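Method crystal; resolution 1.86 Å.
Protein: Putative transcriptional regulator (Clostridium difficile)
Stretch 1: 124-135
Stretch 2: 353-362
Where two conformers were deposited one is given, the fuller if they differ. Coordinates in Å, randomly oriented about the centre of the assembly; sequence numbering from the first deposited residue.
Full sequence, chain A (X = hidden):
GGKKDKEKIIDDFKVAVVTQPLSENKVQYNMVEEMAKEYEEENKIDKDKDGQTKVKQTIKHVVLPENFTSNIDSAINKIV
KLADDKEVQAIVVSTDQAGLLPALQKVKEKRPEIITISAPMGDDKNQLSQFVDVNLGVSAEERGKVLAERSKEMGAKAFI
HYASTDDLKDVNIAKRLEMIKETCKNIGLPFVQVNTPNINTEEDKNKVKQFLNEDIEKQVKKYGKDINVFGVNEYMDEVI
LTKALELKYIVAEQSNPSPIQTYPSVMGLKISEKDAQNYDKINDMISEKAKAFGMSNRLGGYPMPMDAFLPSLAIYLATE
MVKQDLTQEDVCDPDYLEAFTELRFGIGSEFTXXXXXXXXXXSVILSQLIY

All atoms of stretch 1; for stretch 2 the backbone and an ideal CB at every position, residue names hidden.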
# COMPACT_ATOMS: atom_id res chain seq x y z
N ASP A 124 -15.96 4.71 -4.29
CA ASP A 124 -16.81 3.66 -3.69
C ASP A 124 -16.49 2.29 -4.33
O ASP A 124 -16.50 2.15 -5.55
CB ASP A 124 -18.29 4.02 -3.93
CG ASP A 124 -19.26 3.00 -3.32
OD1 ASP A 124 -19.23 1.83 -3.73
OD2 ASP A 124 -20.06 3.39 -2.46
N LYS A 125 -16.24 1.29 -3.50
CA LYS A 125 -15.73 0.00 -3.97
C LYS A 125 -16.73 -0.76 -4.84
O LYS A 125 -16.37 -1.50 -5.75
CB LYS A 125 -15.29 -0.85 -2.80
CG LYS A 125 -13.98 -0.38 -2.17
CD LYS A 125 -13.74 -1.04 -0.82
CE LYS A 125 -12.54 -0.40 -0.11
NZ LYS A 125 -11.72 -1.43 0.52
N ASN A 126 -18.01 -0.60 -4.52
CA ASN A 126 -19.05 -1.22 -5.32
C ASN A 126 -19.12 -0.59 -6.72
O ASN A 126 -19.31 -1.28 -7.73
CB ASN A 126 -20.40 -1.10 -4.61
CG ASN A 126 -20.44 -1.94 -3.34
OD1 ASN A 126 -20.90 -3.08 -3.36
ND2 ASN A 126 -19.90 -1.40 -2.26
N GLN A 127 -18.96 0.73 -6.78
CA GLN A 127 -18.95 1.45 -8.04
C GLN A 127 -17.73 1.06 -8.87
O GLN A 127 -17.81 0.83 -10.07
CB GLN A 127 -18.92 2.95 -7.77
CG GLN A 127 -20.17 3.47 -7.11
CD GLN A 127 -21.25 3.67 -8.12
OE1 GLN A 127 -21.12 4.52 -9.01
NE2 GLN A 127 -22.31 2.87 -8.02
N LEU A 128 -16.58 0.97 -8.21
CA LEU A 128 -15.37 0.48 -8.86
C LEU A 128 -15.59 -0.91 -9.50
O LEU A 128 -15.18 -1.16 -10.64
CB LEU A 128 -14.22 0.42 -7.86
CG LEU A 128 -13.54 1.72 -7.45
CD1 LEU A 128 -12.44 1.45 -6.40
CD2 LEU A 128 -12.90 2.45 -8.64
N SER A 129 -16.25 -1.80 -8.77
CA SER A 129 -16.46 -3.16 -9.28
C SER A 129 -17.34 -3.16 -10.53
O SER A 129 -17.07 -3.91 -11.49
CB SER A 129 -17.09 -4.05 -8.20
OG SER A 129 -17.48 -5.31 -8.73
N GLN A 130 -18.38 -2.32 -10.51
CA GLN A 130 -19.33 -2.23 -11.63
C GLN A 130 -18.64 -1.67 -12.88
O GLN A 130 -18.86 -2.17 -13.97
CB GLN A 130 -20.53 -1.34 -11.24
CG GLN A 130 -21.75 -1.45 -12.18
CD GLN A 130 -22.91 -0.52 -11.79
OE1 GLN A 130 -22.98 -0.01 -10.67
NE2 GLN A 130 -23.82 -0.30 -12.72
N PHE A 131 -17.80 -0.65 -12.71
CA PHE A 131 -17.36 0.16 -13.88
C PHE A 131 -15.89 0.03 -14.30
O PHE A 131 -15.52 0.54 -15.35
CB PHE A 131 -17.67 1.65 -13.64
CG PHE A 131 -19.14 1.94 -13.49
CD1 PHE A 131 -20.01 1.70 -14.54
CD2 PHE A 131 -19.65 2.44 -12.30
CE1 PHE A 131 -21.38 1.96 -14.40
CE2 PHE A 131 -21.01 2.70 -12.14
CZ PHE A 131 -21.87 2.46 -13.20
N VAL A 132 -15.08 -0.64 -13.48
CA VAL A 132 -13.65 -0.85 -13.78
C VAL A 132 -13.38 -2.34 -13.86
O VAL A 132 -13.90 -3.12 -13.03
CB VAL A 132 -12.75 -0.17 -12.70
CG1 VAL A 132 -11.27 -0.39 -12.98
CG2 VAL A 132 -13.10 1.34 -12.57
N ASP A 133 -12.59 -2.78 -14.85
CA ASP A 133 -12.43 -4.24 -15.09
C ASP A 133 -11.79 -5.03 -13.91
O ASP A 133 -12.33 -6.06 -13.51
CB ASP A 133 -11.58 -4.51 -16.35
CG ASP A 133 -12.19 -3.92 -17.61
OD1 ASP A 133 -13.43 -3.94 -17.73
OD2 ASP A 133 -11.41 -3.44 -18.50
N VAL A 134 -10.63 -4.57 -13.41
CA VAL A 134 -9.89 -5.23 -12.31
C VAL A 134 -9.61 -4.19 -11.23
O VAL A 134 -9.19 -3.07 -11.54
CB VAL A 134 -8.56 -5.85 -12.79
CG1 VAL A 134 -7.83 -6.55 -11.62
CG2 VAL A 134 -8.82 -6.83 -13.93
N ASN A 135 -9.92 -4.54 -10.00
CA ASN A 135 -9.80 -3.65 -8.85
C ASN A 135 -9.01 -4.30 -7.73
O ASN A 135 -9.36 -5.37 -7.26
CB ASN A 135 -11.20 -3.23 -8.38
CG ASN A 135 -11.97 -2.52 -9.48
OD1 ASN A 135 -11.70 -1.35 -9.77
ND2 ASN A 135 -12.88 -3.25 -10.16
N UNK A 353 -11.93 -11.69 -2.29
CA UNK A 353 -12.86 -10.87 -3.04
C UNK A 353 -13.72 -9.95 -2.15
O UNK A 353 -13.99 -10.28 -0.99
CB UNK A 353 -13.77 -11.78 -3.87
N UNK A 354 -14.16 -8.82 -2.69
CA UNK A 354 -15.07 -7.90 -1.95
C UNK A 354 -16.34 -8.59 -1.45
O UNK A 354 -16.70 -8.45 -0.30
CB UNK A 354 -15.47 -6.72 -2.85
N UNK A 355 -17.01 -9.30 -2.35
CA UNK A 355 -18.03 -10.24 -2.02
C UNK A 355 -17.89 -11.41 -3.00
O UNK A 355 -17.19 -11.31 -4.00
CB UNK A 355 -19.42 -9.60 -2.07
N UNK A 356 -18.58 -12.51 -2.74
CA UNK A 356 -18.48 -13.64 -3.65
C UNK A 356 -18.90 -13.23 -5.07
O UNK A 356 -18.30 -13.66 -6.06
CB UNK A 356 -19.34 -14.80 -3.15
N UNK A 357 -19.89 -12.35 -5.17
CA UNK A 357 -20.36 -11.91 -6.49
C UNK A 357 -19.44 -10.86 -7.11
O UNK A 357 -19.19 -10.93 -8.32
CB UNK A 357 -21.78 -11.35 -6.38
N UNK A 358 -18.93 -9.92 -6.30
CA UNK A 358 -18.00 -8.86 -6.77
C UNK A 358 -16.58 -9.40 -6.77
O UNK A 358 -15.70 -8.95 -6.02
CB UNK A 358 -18.09 -7.61 -5.89
N UNK A 359 -16.36 -10.38 -7.64
CA UNK A 359 -15.09 -11.09 -7.68
C UNK A 359 -13.98 -10.23 -8.27
O UNK A 359 -12.79 -10.48 -8.03
CB UNK A 359 -15.23 -12.38 -8.49
N UNK A 360 -14.35 -9.20 -9.05
CA UNK A 360 -13.36 -8.38 -9.72
C UNK A 360 -12.83 -7.24 -8.84
O UNK A 360 -12.15 -6.33 -9.34
CB UNK A 360 -13.96 -7.81 -11.00
N UNK A 361 -13.13 -7.29 -7.55
CA UNK A 361 -12.47 -6.40 -6.58
C UNK A 361 -11.80 -7.32 -5.61
O UNK A 361 -12.48 -8.11 -4.97
CB UNK A 361 -13.44 -5.44 -5.88
N UNK A 362 -10.47 -7.26 -5.52
CA UNK A 362 -9.72 -8.19 -4.68
C UNK A 362 -8.85 -7.40 -3.75
O UNK A 362 -8.14 -6.51 -4.21
CB UNK A 362 -8.88 -9.16 -5.52

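Position 353 has extended backbone angles (-69/153), and its ideal CB has nothing of stretch 1 within 5.5 Å. Many residues would do, and Pro 353 is found. At 354, CA-to-CB points toward the helix of residues 125-131, but the ideal CB is still beyond 5.5 Å, so an apolar chain of some length would be needed to reach the aliphatic part of Lys 125. Leu 354 does so, its CD2 lying 3.9 Å from Lys 125 CB.

Positions 355, 356 and 357 are out of reach of stretch 1, which sets little preference among them. They are Thr 355, Glu 356 and Val 357; Thr 355 OG1 accepts a hydrogen bond from the backbone N of 358 (2.9 Å).

Position 358 points toward the helix, with its ideal CB 3.7 Å from Ser 129 OG. Phi/psi of -85/66 is no obstacle to a side chain, and a medium-sized apolar or a polar residue could lie along the helix surface. Leu 358 packs with CD2 3.5 Å from Ser 129 OG and CD1 3.3 Å from Asn 126 OD1. It also opens a type I turn that ends at 361. Within that turn, position 359 directs its CB away from stretch 1, and many residues would fit; Tyr 359 is deposited.

At 360 the ideal CB is 3.5 Å from Asp 133 O, and the carbonyl of Ser 129 and its hydroxyl lie nearby. A short side chain carrying both a donor and an acceptor would suit best, with Asn a strong candidate, though a Ser could meet part of the demand. Asn 360 meets both: ND2 donates to Ser 129 O (2.9 Å) and Asp 133 O (3.1 Å), while OD1 accepts from Ser 129 OG (2.7 Å). Its side chain thus ties the helix to the segment leading into the strand, and its backbone O accepts from Asn 135 N (2.9 Å).

Position 361 pairs with Asn 135 in a parallel bridge, their side chains on the same face of the sheet. The ideal CB is 4.0 Å from Asn 135 CB, and the space beyond runs past Leu 128 toward the amine of Lys 125. A long apolar or aromatic side chain would fit, preferably with a polar tip. Tyr 361 places CE2 4.2 Å from Leu 128 CD1, at the ring edge, and its OH accepts a weak hydrogen bond from Lys 125 NZ (3.3 Å).

At 362 Asn 135 O accepts from the backbone N (2.8 Å), a bond indifferent to side chain. Gln 362 turns its end away, where NE2 donates to Tyr 359 O (3.0 Å).

Stretch 2, residues 353-362: PLTEVLYNYQ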
# COMPACT_ATOMS: atom_id res chain seq x y z
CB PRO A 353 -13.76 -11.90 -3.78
CG PRO A 353 -13.70 -13.12 -2.92
CD PRO A 353 -12.24 -13.13 -2.43
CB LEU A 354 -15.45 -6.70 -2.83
CG LEU A 354 -16.26 -5.57 -2.17
CD1 LEU A 354 -15.48 -4.95 -0.97
CD2 LEU A 354 -16.59 -4.53 -3.21
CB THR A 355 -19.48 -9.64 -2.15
OG1 THR A 355 -19.78 -9.37 -3.53
CG2 THR A 355 -19.63 -8.35 -1.32
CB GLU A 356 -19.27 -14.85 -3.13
CG GLU A 356 -20.78 -14.72 -3.24
CD GLU A 356 -21.54 -15.86 -2.59
OE1 GLU A 356 -20.91 -16.87 -2.20
OE2 GLU A 356 -22.78 -15.72 -2.48
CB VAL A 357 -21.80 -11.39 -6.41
CG1 VAL A 357 -22.20 -10.65 -7.70
CG2 VAL A 357 -22.75 -12.56 -6.11
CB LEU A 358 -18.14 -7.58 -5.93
CG LEU A 358 -19.58 -7.03 -5.77
CD1 LEU A 358 -19.62 -5.73 -4.96
CD2 LEU A 358 -20.21 -6.86 -7.14
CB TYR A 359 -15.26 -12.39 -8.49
CG TYR A 359 -15.46 -12.11 -9.93
CD1 TYR A 359 -14.36 -11.94 -10.77
CD2 TYR A 359 -16.72 -11.95 -10.47
CE1 TYR A 359 -14.50 -11.64 -12.09
CE2 TYR A 359 -16.89 -11.65 -11.80
CZ TYR A 359 -15.79 -11.51 -12.61
OH TYR A 359 -15.94 -11.22 -13.92
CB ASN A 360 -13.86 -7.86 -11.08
CG ASN A 360 -14.91 -6.82 -10.95
OD1 ASN A 360 -15.76 -6.92 -10.08
ND2 ASN A 360 -14.85 -5.78 -11.79
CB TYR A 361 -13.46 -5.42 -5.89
CG TYR A 361 -12.71 -4.46 -4.98
CD1 TYR A 361 -12.07 -4.92 -3.84
CD2 TYR A 361 -12.59 -3.10 -5.29
CE1 TYR A 361 -11.33 -4.07 -3.03
CE2 TYR A 361 -11.83 -2.25 -4.49
CZ TYR A 361 -11.23 -2.74 -3.35
OH TYR A 361 -10.50 -1.96 -2.48
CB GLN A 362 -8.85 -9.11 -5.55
CG GLN A 362 -9.68 -10.14 -6.39
CD GLN A 362 -10.13 -11.37 -5.62
OE1 GLN A 362 -9.53 -11.73 -4.60
NE2 GLN A 362 -11.16 -12.07 -6.14
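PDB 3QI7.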